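Long-range contact in a cystathionine beta-synthase domain protein fused to a Zn-ribbon-like domain (Pyrococcus furiosus, PDB 3GHD), which is of unknown function but joins a CBS domain, of a kind that often binds adenine nucleotides, to a metal-binding zinc-ribbon-like domain: residues K1-P7 with A23-M29. Coordinates in Å, arbitrary orientation, origin at the centre of the assembly. Residue numbers count along the deposited sequence, not the author numbering.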
ATOM      1  N   LYS A   1       0.154  -6.551  17.084  1.00 22.14           N
ATOM      2  CA  LYS A   1      -0.063  -7.990  16.780  1.00 21.25           C
ATOM      3  C   LYS A   1       1.305  -8.588  16.495  1.00 20.35           C
ATOM      4  O   LYS A   1       2.084  -7.994  15.754  1.00 20.86           O
ATOM      5  CB  LYS A   1      -0.992  -8.153  15.571  1.00 21.83           C
ATOM      6  CG  LYS A   1      -1.308  -9.604  15.174  1.00 23.89           C
ATOM      7  CD  LYS A   1      -1.147  -9.817  13.643  1.00 24.90           C
ATOM      8  CE  LYS A   1      -2.284 -10.599  13.025  1.00 24.42           C
ATOM      9  NZ  LYS A   1      -2.616 -10.088  11.655  1.00 24.65           N
ATOM     10  N   ALA A   2       1.560  -9.774  17.053  1.00 19.14           N
ATOM     11  CA  ALA A   2       2.896 -10.385  17.054  1.00 17.40           C
ATOM     12  C   ALA A   2       2.938 -11.747  16.377  1.00 16.70           C
ATOM     13  O   ALA A   2       1.975 -12.500  16.353  1.00 17.82           O
ATOM     14  CB  ALA A   2       3.420 -10.523  18.468  1.00 17.94           C
ATOM     15  N   ILE A   3       4.090 -12.060  15.824  1.00 15.98           N
ATOM     16  CA  ILE A   3       4.376 -13.398  15.334  1.00 14.87           C
ATOM     17  C   ILE A   3       5.695 -13.851  15.989  1.00 14.93           C
ATOM     18  O   ILE A   3       6.621 -13.066  16.119  1.00 14.65           O
ATOM     19  CB  ILE A   3       4.584 -13.399  13.824  1.00 15.76           C
ATOM     20  CG1 ILE A   3       3.355 -12.880  13.041  1.00 17.14           C
ATOM     21  CG2 ILE A   3       4.938 -14.809  13.326  1.00 16.00           C
ATOM     22  CD1 ILE A   3       2.257 -13.917  12.863  1.00 18.75           C
ATOM     23  N   VAL A   4       5.767 -15.122  16.378  1.00 13.54           N
ATOM     24  CA  VAL A   4       6.972 -15.682  17.013  1.00 13.02           C
ATOM     25  C   VAL A   4       7.955 -16.142  15.947  1.00 14.06           C
ATOM     26  O   VAL A   4       7.555 -16.818  14.998  1.00 14.51           O
ATOM     27  CB  VAL A   4       6.601 -16.822  17.933  1.00 14.06           C
ATOM     28  CG1 VAL A   4       7.865 -17.394  18.640  1.00 11.65           C
ATOM     29  CG2 VAL A   4       5.542 -16.323  18.970  1.00 12.72           C
ATOM     30  N   VAL A   5       9.219 -15.741  16.106  1.00 13.18           N
ATOM     31  CA  VAL A   5      10.341 -16.160  15.245  1.00 14.81           C
ATOM     32  C   VAL A   5      11.494 -16.692  16.080  1.00 15.23           C
ATOM     33  O   VAL A   5      11.469 -16.611  17.298  1.00 16.51           O
ATOM     34  CB  VAL A   5      10.889 -15.017  14.382  1.00 13.61           C
ATOM     35  CG1 VAL A   5       9.813 -14.470  13.440  1.00 15.61           C
ATOM     36  CG2 VAL A   5      11.512 -13.880  15.247  1.00 13.30           C
ATOM     37  N   GLN A   6      12.510 -17.216  15.403  1.00 16.70           N
ATOM     38  CA  GLN A   6      13.712 -17.748  16.051  1.00 17.46           C
ATOM     39  C   GLN A   6      14.874 -16.740  15.983  1.00 17.28           C
ATOM     40  O   GLN A   6      14.990 -15.980  15.026  1.00 15.86           O
ATOM     41  CB  GLN A   6      14.115 -19.039  15.353  1.00 18.34           C
ATOM     42  CG  GLN A   6      13.074 -20.159  15.426  1.00 20.74           C
ATOM     43  CD  GLN A   6      13.187 -21.135  14.263  1.00 24.20           C
ATOM     44  OE1 GLN A   6      13.624 -22.277  14.439  1.00 25.02           O
ATOM     45  NE2 GLN A   6      12.817 -20.675  13.056  1.00 25.94           N
ATOM     46  N   PRO A   7      15.771 -16.761  16.987  1.00 17.89           N
ATOM     47  CA  PRO A   7      16.878 -15.796  17.029  1.00 17.91           C
ATOM     48  C   PRO A   7      17.714 -15.739  15.758  1.00 18.20           C
ATOM     49  O   PRO A   7      18.205 -14.675  15.387  1.00 18.48           O
ATOM     50  CB  PRO A   7      17.746 -16.303  18.184  1.00 18.10           C
ATOM     51  CG  PRO A   7      17.294 -17.678  18.455  1.00 18.21           C
ATOM     52  CD  PRO A   7      15.840 -17.697  18.120  1.00 17.87           C
ATOM     53  N   ALA A  23       1.346  -8.184  10.779  1.00 15.59           N
ATOM     54  CA  ALA A  23       1.763  -8.024  12.188  1.00 15.39           C
ATOM     55  C   ALA A  23       2.838  -6.987  12.273  1.00 14.74           C
ATOM     56  O   ALA A  23       3.579  -6.801  11.321  1.00 15.97           O
ATOM     57  CB  ALA A  23       2.251  -9.364  12.755  1.00 15.45           C
ATOM     58  N   GLY A  24       2.948  -6.327  13.421  1.00 14.60           N
ATOM     59  CA  GLY A  24       3.876  -5.245  13.600  1.00 15.80           C
ATOM     60  C   GLY A  24       5.151  -5.664  14.328  1.00 16.20           C
ATOM     61  O   GLY A  24       6.168  -4.989  14.182  1.00 19.87           O
ATOM     62  N   SER A  25       5.062  -6.725  15.145  1.00 16.15           N
ATOM     63  CA  SER A  25       6.163  -7.224  16.018  1.00 16.92           C
ATOM     64  C   SER A  25       6.530  -8.699  15.838  1.00 15.66           C
ATOM     65  O   SER A  25       5.665  -9.547  15.716  1.00 16.04           O
ATOM     66  CB  SER A  25       5.761  -7.063  17.512  1.00 17.29           C
ATOM     67  OG  SER A  25       5.347  -5.726  17.804  1.00 19.58           O
ATOM     68  N   ALA A  26       7.833  -8.997  15.880  1.00 15.04           N
ATOM     69  CA  ALA A  26       8.330 -10.362  15.839  1.00 14.66           C
ATOM     70  C   ALA A  26       8.919 -10.633  17.192  1.00 14.01           C
ATOM     71  O   ALA A  26       9.874  -9.939  17.581  1.00 13.60           O
ATOM     72  CB  ALA A  26       9.452 -10.533  14.785  1.00 15.27           C
ATOM     73  N   VAL A  27       8.344 -11.602  17.894  1.00 14.45           N
ATOM     74  CA  VAL A  27       8.749 -12.000  19.240  1.00 14.46           C
ATOM     75  C   VAL A  27       9.757 -13.124  19.077  1.00 14.21           C
ATOM     76  O   VAL A  27       9.452 -14.168  18.502  1.00 13.88           O
ATOM     77  CB  VAL A  27       7.575 -12.425  20.114  1.00 14.66           C
ATOM     78  CG1 VAL A  27       8.068 -12.967  21.441  1.00 15.04           C
ATOM     79  CG2 VAL A  27       6.614 -11.228  20.328  1.00 14.60           C
ATOM     80  N   VAL A  28      10.975 -12.848  19.504  1.00 15.17           N
ATOM     81  CA  VAL A  28      12.103 -13.761  19.341  1.00 16.88           C
ATOM     82  C   VAL A  28      12.144 -14.758  20.501  1.00 18.06           C
ATOM     83  O   VAL A  28      12.336 -14.365  21.674  1.00 17.30           O
ATOM     84  CB  VAL A  28      13.450 -12.984  19.214  1.00 16.65           C
ATOM     85  CG1 VAL A  28      14.616 -13.940  19.018  1.00 18.10           C
ATOM     86  CG2 VAL A  28      13.351 -11.940  18.036  1.00 17.42           C
HETATM   87  N   MSE A  29      11.939 -16.034  20.161  1.00 19.55           N
HETATM   88  CA  MSE A  29      11.955 -17.133  21.136  1.00 21.25           C
HETATM   89  C   MSE A  29      13.016 -18.169  20.825  1.00 21.01           C
HETATM   90  O   MSE A  29      13.169 -18.608  19.679  1.00 20.48           O
HETATM   91  CB  MSE A  29      10.596 -17.847  21.170  1.00 22.15           C
HETATM   92  CG  MSE A  29       9.527 -17.125  21.938  1.00 27.94           C
HETATM   93 SE   MSE A  29       7.972 -18.320  22.199  1.00 43.09          SE
HETATM   94  CE  MSE A  29       6.728 -17.130  23.155  1.00 37.41           C
TER
HETATM   95  O   HOH W   1       3.154  -5.123  16.948  1.00 20.64           O
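Strands 2-5 and 25-29 run parallel, as expected in a beta-alpha-beta unit of a CBS domain; this chain is the CBS-containing piece of a longer protein. Lys1 O accepts two hydrogen bonds, from Gly24 N (3.0 Å) and Ser25 N (3.3 Å). A water also donates to Lys1 O (3.3 Å). Lys1 CD lies 3.5 Å from Ala23 CB, while Lys1 NZ hydrogen-bonds to Asn21 O. Ala2 CB touches Val27 CG2 at 3.8 Å. The ladder then alternates: Ile3 N donates to Ser25 O (3.0 Å), and Val27 N to Ile3 O (2.9 Å). Val4 lies on the same face as Ala2 and Val27, and its CG1 meets selenomethionine Met29 SE at 3.7 Å. Val5 N donates to Val27 O (2.9 Å), and Met29 N to Val5 O (3.0 Å). Val5 points to the other face, where its CG2 packs on Ala26 CB (4.0 Å) and Val28 CG2 (3.9 Å). The strand ends at Val5; beyond Gln6, Pro7 CB rests 4.0 Å from Val28 CG1. Helix 11-20 connects the strands and covers Ile3 and Ala26 through Ile17 and Val14. Strand 33-39 pairs antiparallel with 25-30, leaving 2-5 outermost in this chain's sheet.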